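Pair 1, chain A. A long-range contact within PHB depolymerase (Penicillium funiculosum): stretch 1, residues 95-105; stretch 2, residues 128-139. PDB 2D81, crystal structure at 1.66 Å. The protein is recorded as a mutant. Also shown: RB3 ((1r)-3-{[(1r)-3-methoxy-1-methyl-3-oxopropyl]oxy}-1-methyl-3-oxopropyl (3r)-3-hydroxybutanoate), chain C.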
# COMPACT_ATOMS: atom_id res chain seq x y z
N MET A 95 3.81 8.98 5.80
CA MET A 95 4.85 7.99 6.05
C MET A 95 4.94 7.67 7.54
O MET A 95 4.83 8.57 8.38
CB MET A 95 6.20 8.50 5.54
CG MET A 95 6.30 8.54 4.03
SD MET A 95 7.81 9.30 3.45
CE MET A 95 7.33 11.03 3.50
N TRP A 96 5.13 6.40 7.86
CA TRP A 96 5.18 5.95 9.25
C TRP A 96 6.26 4.90 9.45
O TRP A 96 6.48 4.04 8.60
CB TRP A 96 3.84 5.34 9.68
CG TRP A 96 3.85 4.80 11.09
CD1 TRP A 96 3.62 5.50 12.24
CD2 TRP A 96 4.14 3.45 11.49
NE1 TRP A 96 3.75 4.67 13.33
CE2 TRP A 96 4.07 3.41 12.90
CE3 TRP A 96 4.46 2.27 10.79
CZ2 TRP A 96 4.30 2.24 13.63
CZ3 TRP A 96 4.69 1.11 11.53
CH2 TRP A 96 4.61 1.10 12.93
N THR A 97 6.94 4.98 10.59
CA THR A 97 7.83 3.91 11.01
C THR A 97 7.74 3.74 12.52
O THR A 97 7.48 4.69 13.25
CB THR A 97 9.29 4.21 10.62
OG1 THR A 97 10.12 3.11 11.01
CG2 THR A 97 9.77 5.48 11.29
N GLY A 98 7.95 2.51 12.97
CA GLY A 98 8.18 2.28 14.39
C GLY A 98 9.65 2.54 14.67
O GLY A 98 10.50 2.23 13.83
N SER A 99 9.96 3.10 15.83
CA SER A 99 11.35 3.44 16.13
C SER A 99 12.18 2.19 16.41
O SER A 99 13.40 2.22 16.30
CB SER A 99 11.42 4.40 17.33
OG SER A 99 11.10 3.74 18.54
N SER A 100 11.50 1.10 16.75
CA SER A 100 12.17 -0.14 17.15
C SER A 100 12.13 -1.18 16.04
O SER A 100 12.46 -2.35 16.26
CB SER A 100 11.51 -0.72 18.41
OG SER A 100 11.65 0.17 19.51
N ASP A 101 11.73 -0.76 14.85
CA ASP A 101 11.67 -1.63 13.68
C ASP A 101 13.10 -1.88 13.16
O ASP A 101 13.79 -0.94 12.75
CB ASP A 101 10.79 -0.98 12.62
CG ASP A 101 10.60 -1.84 11.38
OD1 ASP A 101 9.65 -1.55 10.62
OD2 ASP A 101 11.39 -2.78 11.15
N THR A 102 13.54 -3.13 13.21
CA THR A 102 14.85 -3.49 12.68
C THR A 102 14.72 -4.47 11.52
O THR A 102 15.69 -5.12 11.12
CB THR A 102 15.75 -4.13 13.77
OG1 THR A 102 15.07 -5.25 14.36
CG2 THR A 102 16.07 -3.10 14.85
N THR A 103 13.51 -4.55 10.97
CA THR A 103 13.25 -5.38 9.80
C THR A 103 13.33 -4.53 8.53
O THR A 103 13.98 -4.92 7.56
CB THR A 103 11.86 -6.02 9.89
OG1 THR A 103 11.79 -6.85 11.05
CG2 THR A 103 11.57 -6.84 8.65
N VAL A 104 12.66 -3.38 8.55
CA VAL A 104 12.90 -2.36 7.54
C VAL A 104 13.58 -1.17 8.21
O VAL A 104 14.80 -1.04 8.13
CB VAL A 104 11.58 -1.91 6.86
CG1 VAL A 104 11.85 -0.83 5.83
CG2 VAL A 104 10.91 -3.10 6.19
N GLY A 105 12.82 -0.33 8.90
CA GLY A 105 13.43 0.54 9.89
C GLY A 105 13.46 2.03 9.60
O GLY A 105 13.33 2.44 8.44
N VAL A 128 5.66 10.22 10.48
CA VAL A 128 5.39 9.91 11.88
C VAL A 128 6.21 8.72 12.36
O VAL A 128 6.33 7.71 11.67
CB VAL A 128 3.89 9.60 12.09
CG1 VAL A 128 3.63 9.24 13.54
CG2 VAL A 128 3.05 10.79 11.67
N THR A 129 6.79 8.86 13.55
CA THR A 129 7.47 7.75 14.20
C THR A 129 6.75 7.41 15.50
O THR A 129 6.52 8.28 16.33
CB THR A 129 8.94 8.10 14.52
OG1 THR A 129 9.63 8.45 13.32
CG2 THR A 129 9.65 6.92 15.18
N THR A 130 6.39 6.14 15.66
CA THR A 130 5.85 5.67 16.93
C THR A 130 6.96 5.05 17.75
O THR A 130 7.57 4.05 17.36
CB THR A 130 4.73 4.64 16.71
OG1 THR A 130 3.62 5.27 16.06
CG2 THR A 130 4.26 4.07 18.05
N THR A 131 7.23 5.65 18.90
CA THR A 131 8.31 5.21 19.77
C THR A 131 8.03 3.81 20.31
O THR A 131 6.98 3.56 20.90
CB THR A 131 8.48 6.17 20.97
OG1 THR A 131 8.79 7.49 20.47
CG2 THR A 131 9.61 5.70 21.87
N GLY A 132 8.97 2.89 20.09
CA GLY A 132 8.85 1.56 20.67
C GLY A 132 8.19 0.53 19.78
O GLY A 132 8.24 -0.67 20.07
N ALA A 133 7.57 0.97 18.69
CA ALA A 133 6.88 0.05 17.78
C ALA A 133 7.89 -0.69 16.91
O ALA A 133 8.86 -0.10 16.42
CB ALA A 133 5.89 0.82 16.91
N VAL A 134 7.65 -1.98 16.70
CA VAL A 134 8.51 -2.77 15.82
C VAL A 134 7.88 -2.87 14.43
O VAL A 134 6.98 -2.10 14.09
CB VAL A 134 8.73 -4.19 16.38
CG1 VAL A 134 9.38 -4.11 17.75
CG2 VAL A 134 7.41 -4.94 16.46
N HIS A 135 8.36 -3.82 13.63
CA HIS A 135 7.78 -4.05 12.32
C HIS A 135 6.42 -4.74 12.44
O HIS A 135 6.33 -5.95 12.59
CB HIS A 135 8.72 -4.92 11.49
CG HIS A 135 8.42 -4.89 10.03
ND1 HIS A 135 8.65 -3.78 9.24
CD2 HIS A 135 7.86 -5.82 9.21
CE1 HIS A 135 8.25 -4.02 8.01
NE2 HIS A 135 7.77 -5.25 7.96
N THR A 136 5.36 -3.94 12.35
CA THR A 136 4.00 -4.43 12.51
C THR A 136 3.07 -3.31 12.07
O THR A 136 3.49 -2.14 12.03
CB THR A 136 3.73 -4.79 13.99
OG1 THR A 136 2.50 -5.53 14.09
CG2 THR A 136 3.62 -3.53 14.84
N PHE A 137 1.83 -3.63 11.72
CA PHE A 137 0.87 -2.58 11.38
C PHE A 137 0.33 -1.96 12.67
O PHE A 137 -0.21 -2.65 13.52
CB PHE A 137 -0.30 -3.14 10.57
CG PHE A 137 -1.09 -2.07 9.88
CD1 PHE A 137 -0.84 -1.75 8.55
CD2 PHE A 137 -2.05 -1.34 10.58
CE1 PHE A 137 -1.52 -0.71 7.93
CE2 PHE A 137 -2.73 -0.29 9.96
CZ PHE A 137 -2.47 0.02 8.63
N PRO A 138 0.47 -0.63 12.81
CA PRO A 138 -0.01 0.07 14.01
C PRO A 138 -1.51 0.37 14.05
O PRO A 138 -2.02 1.09 13.20
CB PRO A 138 0.83 1.34 14.01
CG PRO A 138 0.91 1.66 12.54
CD PRO A 138 1.18 0.30 11.91
N THR A 139 -2.19 -0.16 15.06
CA THR A 139 -3.58 0.23 15.32
C THR A 139 -3.71 0.67 16.77
O THR A 139 -2.73 0.66 17.52
CB THR A 139 -4.55 -0.94 15.08
OG1 THR A 139 -4.54 -1.82 16.21
CG2 THR A 139 -4.13 -1.73 13.85
O1M RB3 C . 10.32 -8.81 6.57
C1A RB3 C . 9.47 -8.44 5.73
O1A RB3 C . 8.53 -9.13 5.30
C2A RB3 C . 9.60 -7.02 5.20
C3A RB3 C . 9.72 -7.00 3.67
C4A RB3 C . 9.87 -5.55 3.21
O3A RB3 C . 10.89 -7.76 3.28
C1B RB3 C . 10.69 -8.47 2.14
O1B RB3 C . 9.82 -8.14 1.33
C2B RB3 C . 11.56 -9.70 1.89
C3B RB3 C . 11.52 -10.19 0.45
C4B RB3 C . 12.09 -9.15 -0.52
O3B RB3 C . 12.32 -11.39 0.34
C1C RB3 C . 11.62 -12.51 0.66
O1C RB3 C . 10.77 -12.47 1.55
C2C RB3 C . 11.93 -13.81 -0.07
C3C RB3 C . 12.40 -14.90 0.90
C4C RB3 C . 12.74 -16.19 0.15
O3C RB3 C . 13.55 -14.43 1.62
O HOH W 1 7.69 -0.20 11.96

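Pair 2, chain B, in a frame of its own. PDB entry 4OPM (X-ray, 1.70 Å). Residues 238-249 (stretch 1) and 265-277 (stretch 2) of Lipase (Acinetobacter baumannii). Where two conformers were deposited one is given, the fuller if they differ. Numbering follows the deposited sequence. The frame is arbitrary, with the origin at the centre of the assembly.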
# COMPACT_ATOMS: atom_id res chain seq x y z
N LEU B 238 11.80 -7.86 2.93
CA LEU B 238 12.53 -6.79 2.28
C LEU B 238 11.94 -5.48 2.78
O LEU B 238 10.72 -5.33 2.81
CB LEU B 238 12.45 -6.91 0.75
CG LEU B 238 13.20 -5.84 -0.07
CD1 LEU B 238 14.72 -5.93 0.17
CD2 LEU B 238 12.90 -5.99 -1.56
N ILE B 239 12.80 -4.56 3.21
CA ILE B 239 12.37 -3.25 3.71
C ILE B 239 12.96 -2.20 2.82
O ILE B 239 14.17 -2.20 2.60
CB ILE B 239 12.81 -3.03 5.20
CG1 ILE B 239 12.25 -4.12 6.14
CG2 ILE B 239 12.45 -1.61 5.72
CD1 ILE B 239 13.11 -4.33 7.41
N LEU B 240 12.13 -1.27 2.35
CA LEU B 240 12.61 -0.18 1.50
C LEU B 240 12.00 1.13 2.00
O LEU B 240 10.82 1.18 2.33
CB LEU B 240 12.31 -0.43 0.02
CG LEU B 240 12.96 0.54 -0.97
CD1 LEU B 240 13.34 -0.17 -2.26
CD2 LEU B 240 12.03 1.72 -1.27
N TRP B 241 12.83 2.18 2.09
CA TRP B 241 12.40 3.48 2.57
C TRP B 241 12.89 4.61 1.70
O TRP B 241 13.93 4.49 1.05
CB TRP B 241 12.99 3.72 3.98
CG TRP B 241 11.98 4.14 5.01
CD1 TRP B 241 11.66 5.41 5.39
CD2 TRP B 241 11.11 3.27 5.72
NE1 TRP B 241 10.66 5.38 6.33
CE2 TRP B 241 10.30 4.08 6.55
CE3 TRP B 241 10.92 1.87 5.74
CZ2 TRP B 241 9.33 3.53 7.41
CZ3 TRP B 241 9.97 1.34 6.61
CH2 TRP B 241 9.17 2.16 7.40
N GLY B 242 12.19 5.73 1.78
CA GLY B 242 12.66 6.97 1.20
C GLY B 242 13.37 7.70 2.31
O GLY B 242 12.80 7.88 3.40
N LYS B 243 14.65 8.09 2.09
CA LYS B 243 15.45 8.77 3.12
C LYS B 243 14.74 10.04 3.64
O LYS B 243 14.82 10.33 4.82
CB LYS B 243 16.83 9.12 2.53
CG LYS B 243 17.74 9.89 3.49
CD LYS B 243 18.90 9.05 3.98
CE LYS B 243 19.93 9.88 4.71
NZ LYS B 243 21.30 9.36 4.50
N GLN B 244 14.03 10.76 2.74
CA GLN B 244 13.37 12.03 3.05
C GLN B 244 11.92 11.87 3.55
O GLN B 244 11.23 12.89 3.68
CB GLN B 244 13.39 12.96 1.81
CG GLN B 244 14.81 13.26 1.31
CD GLN B 244 15.67 13.93 2.35
OE1 GLN B 244 15.26 14.88 3.04
NE2 GLN B 244 16.89 13.42 2.51
N ASP B 245 11.48 10.63 3.84
CA ASP B 245 10.12 10.37 4.33
C ASP B 245 9.76 11.27 5.52
O ASP B 245 10.39 11.19 6.58
CB ASP B 245 9.96 8.89 4.72
CG ASP B 245 8.52 8.43 4.93
OD1 ASP B 245 7.67 9.27 5.31
OD2 ASP B 245 8.26 7.22 4.77
N LYS B 246 8.74 12.14 5.34
CA LYS B 246 8.25 13.08 6.37
C LYS B 246 7.15 12.49 7.24
O LYS B 246 6.84 13.05 8.30
CB LYS B 246 7.67 14.33 5.68
CG LYS B 246 8.73 15.24 5.05
CD LYS B 246 8.04 16.35 4.26
CE LYS B 246 9.04 17.31 3.69
NZ LYS B 246 8.38 18.26 2.74
N ILE B 247 6.52 11.41 6.77
CA ILE B 247 5.38 10.79 7.44
C ILE B 247 5.86 9.78 8.48
O ILE B 247 5.41 9.82 9.62
CB ILE B 247 4.40 10.13 6.40
CG1 ILE B 247 4.04 11.12 5.23
CG2 ILE B 247 3.14 9.57 7.07
CD1 ILE B 247 3.46 12.49 5.64
N ILE B 248 6.74 8.86 8.06
CA ILE B 248 7.34 7.82 8.90
C ILE B 248 8.84 7.95 8.71
O ILE B 248 9.35 7.63 7.63
CB ILE B 248 6.78 6.40 8.58
CG1 ILE B 248 5.21 6.40 8.48
CG2 ILE B 248 7.27 5.39 9.62
CD1 ILE B 248 4.58 5.12 7.98
N ASN B 249 9.55 8.47 9.74
CA ASN B 249 10.98 8.76 9.66
C ASN B 249 11.80 7.49 9.38
O ASN B 249 11.52 6.42 9.93
CB ASN B 249 11.49 9.47 10.91
CG ASN B 249 11.15 8.77 12.20
OD1 ASN B 249 9.97 8.60 12.55
ND2 ASN B 249 12.17 8.37 12.93
N PRO B 265 18.93 -6.39 5.23
CA PRO B 265 19.27 -4.98 5.51
C PRO B 265 18.38 -4.03 4.70
O PRO B 265 18.15 -4.28 3.51
CB PRO B 265 20.73 -4.87 5.07
CG PRO B 265 21.26 -6.28 5.19
CD PRO B 265 20.11 -7.12 4.72
N PRO B 266 17.79 -2.98 5.32
CA PRO B 266 16.88 -2.09 4.57
C PRO B 266 17.56 -1.36 3.42
O PRO B 266 18.76 -1.08 3.48
CB PRO B 266 16.41 -1.08 5.63
CG PRO B 266 16.66 -1.76 6.94
CD PRO B 266 17.92 -2.55 6.73
N VAL B 267 16.79 -1.08 2.38
CA VAL B 267 17.25 -0.29 1.23
C VAL B 267 16.76 1.13 1.46
O VAL B 267 15.54 1.35 1.58
CB VAL B 267 16.75 -0.87 -0.12
CG1 VAL B 267 17.11 0.06 -1.28
CG2 VAL B 267 17.29 -2.27 -0.35
N ILE B 268 17.69 2.09 1.52
CA ILE B 268 17.34 3.49 1.77
C ILE B 268 17.59 4.29 0.51
O ILE B 268 18.75 4.43 0.08
CB ILE B 268 18.08 4.08 3.00
CG1 ILE B 268 17.94 3.17 4.27
CG2 ILE B 268 17.66 5.54 3.25
CD1 ILE B 268 16.53 2.82 4.73
N LEU B 269 16.51 4.79 -0.10
CA LEU B 269 16.62 5.55 -1.34
C LEU B 269 16.84 7.03 -1.05
O LEU B 269 15.99 7.67 -0.44
CB LEU B 269 15.37 5.35 -2.25
CG LEU B 269 15.06 3.92 -2.73
CD1 LEU B 269 13.91 3.92 -3.74
CD2 LEU B 269 16.30 3.23 -3.35
N GLU B 270 18.00 7.58 -1.50
CA GLU B 270 18.26 9.01 -1.33
C GLU B 270 17.29 9.81 -2.21
O GLU B 270 16.87 9.33 -3.27
CB GLU B 270 19.72 9.34 -1.74
CG GLU B 270 20.78 8.75 -0.82
CD GLU B 270 20.77 9.24 0.62
OE1 GLU B 270 20.53 10.45 0.85
OE2 GLU B 270 21.01 8.41 1.52
N ASN B 271 16.92 11.04 -1.77
CA ASN B 271 16.08 11.97 -2.53
C ASN B 271 14.70 11.38 -2.89
O ASN B 271 14.15 11.68 -3.94
CB ASN B 271 16.80 12.46 -3.80
CG ASN B 271 18.08 13.19 -3.46
OD1 ASN B 271 18.10 14.05 -2.58
ND2 ASN B 271 19.18 12.76 -4.04
N VAL B 272 14.16 10.56 -1.98
CA VAL B 272 12.85 9.93 -2.13
C VAL B 272 12.12 10.09 -0.80
O VAL B 272 12.75 9.99 0.26
CB VAL B 272 12.99 8.43 -2.56
CG1 VAL B 272 11.65 7.69 -2.46
CG2 VAL B 272 13.55 8.32 -3.99
N GLY B 273 10.81 10.37 -0.86
CA GLY B 273 9.97 10.56 0.32
C GLY B 273 9.22 9.30 0.72
O GLY B 273 9.72 8.18 0.57
N HIS B 274 8.00 9.49 1.19
CA HIS B 274 7.15 8.40 1.71
C HIS B 274 6.59 7.46 0.63
O HIS B 274 6.09 6.39 0.99
CB HIS B 274 5.98 9.04 2.50
CG HIS B 274 5.09 8.07 3.20
ND1 HIS B 274 5.57 7.22 4.19
CD2 HIS B 274 3.76 7.85 3.04
CE1 HIS B 274 4.52 6.51 4.59
NE2 HIS B 274 3.42 6.86 3.93
N MSE B 275 6.67 7.82 -0.68
CA MSE B 275 6.06 6.99 -1.73
C MSE B 275 7.07 6.54 -2.82
O MSE B 275 6.91 6.86 -4.01
CB MSE B 275 4.88 7.76 -2.35
CG MSE B 275 3.87 6.88 -3.01
SE MSE B 275 2.12 7.68 -2.79
CE MSE B 275 1.13 6.13 -3.31
N PRO B 276 8.07 5.67 -2.47
CA PRO B 276 9.01 5.18 -3.51
C PRO B 276 8.34 4.47 -4.70
O PRO B 276 8.89 4.51 -5.80
CB PRO B 276 9.86 4.17 -2.74
CG PRO B 276 9.85 4.65 -1.33
CD PRO B 276 8.43 5.13 -1.14
N ILE B 277 7.17 3.83 -4.49
CA ILE B 277 6.46 3.11 -5.56
C ILE B 277 6.02 4.07 -6.71
O ILE B 277 5.85 3.61 -7.84
CB ILE B 277 5.30 2.26 -5.04
CG1 ILE B 277 4.18 3.12 -4.39
CG2 ILE B 277 5.85 1.18 -4.06
CD1 ILE B 277 2.87 2.35 -4.05
O HOH W 2 15.52 -5.21 3.64
O HOH W 3 18.25 12.13 0.56
O HOH W 4 7.64 12.37 2.64

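The sharpest difference lies where W96(A) of pair 1 matches L240(B) of pair 2. In pair 1 an indole fills the space between the stretches and also makes a polar contact: W96(A) NE1 donates a hydrogen bond to T130(A) OG1 (2.8 Å), at the edge of the ring, while P138(A) CG lies over one face, 3.5 Å from the centroid of the six-membered ring of W96(A). A133(A) CB adds a further apolar contact, 3.9 Å from W96(A) CZ2. Pair 2 packs the same region with aliphatic groups alone. L240(B) CD2 meets L269(B) CD1, the match of T130(A), at 3.8 Å and P276(B) CB at 3.6 Å. Both solutions bring a proline against the central side chain, although P138(A) and P276(B) are not superposed positions.

The backbones beneath these side chains agree to 0.6 Å over 14 central residues. In each pair two parallel strands, inclined by 21° in pair 1 and 18° in pair 2, are joined by a ladder of four backbone hydrogen bonds, running from V128(A) N to M95(A) O (2.8 Å) through S99(A) N to T130(A) O (3.0 Å), and from V267(B) N to I239(B) O (2.9 Å) through K243(B) N to L269(B) O (2.9 Å). Each strand then enters a turn, type I after the first and type II after the second. The turns are tied by S100(A) N to A133(A) O and by Q244(B) N to V272(B) O, both 2.9 Å. Glycine occupies the matching positions G98(A) and G242(B), where a CB would clash with A133(A) O in pair 1 and with both V272(B) O and G273(B) O in pair 2.

At the turns the side chains diverge again. S99(A) OG accepts a hydrogen bond from G132(A) N (2.8 Å), a short link to the facing turn. The matching K243(B) instead reaches out to form a salt bridge, K243(B) NZ to E270(B) OE2 (3.1 Å), and a water joins Q244(B) NE2, E270(B) OE1 and N271(B) N.

Both pairs have an aspartate–histidine pair at matching positions, D101(A) with H135(A) and D245(B) with H274(B). H135(A) ND1 donates to D101(A) OD1, and H274(B) ND1 to D245(B) OD2, each at 2.8 Å. The other carboxylate oxygen accepts two backbone amides, from T103(A) and V104(A) or from I247(B) and I248(B), which anchors the loop beside the imidazole. Over one face of that ring sits T103(A) CG2 in pair 1, 4.0 Å from the H135(A) centroid, and I247(B) CB in pair 2, 3.9 Å from the H274(B) centroid.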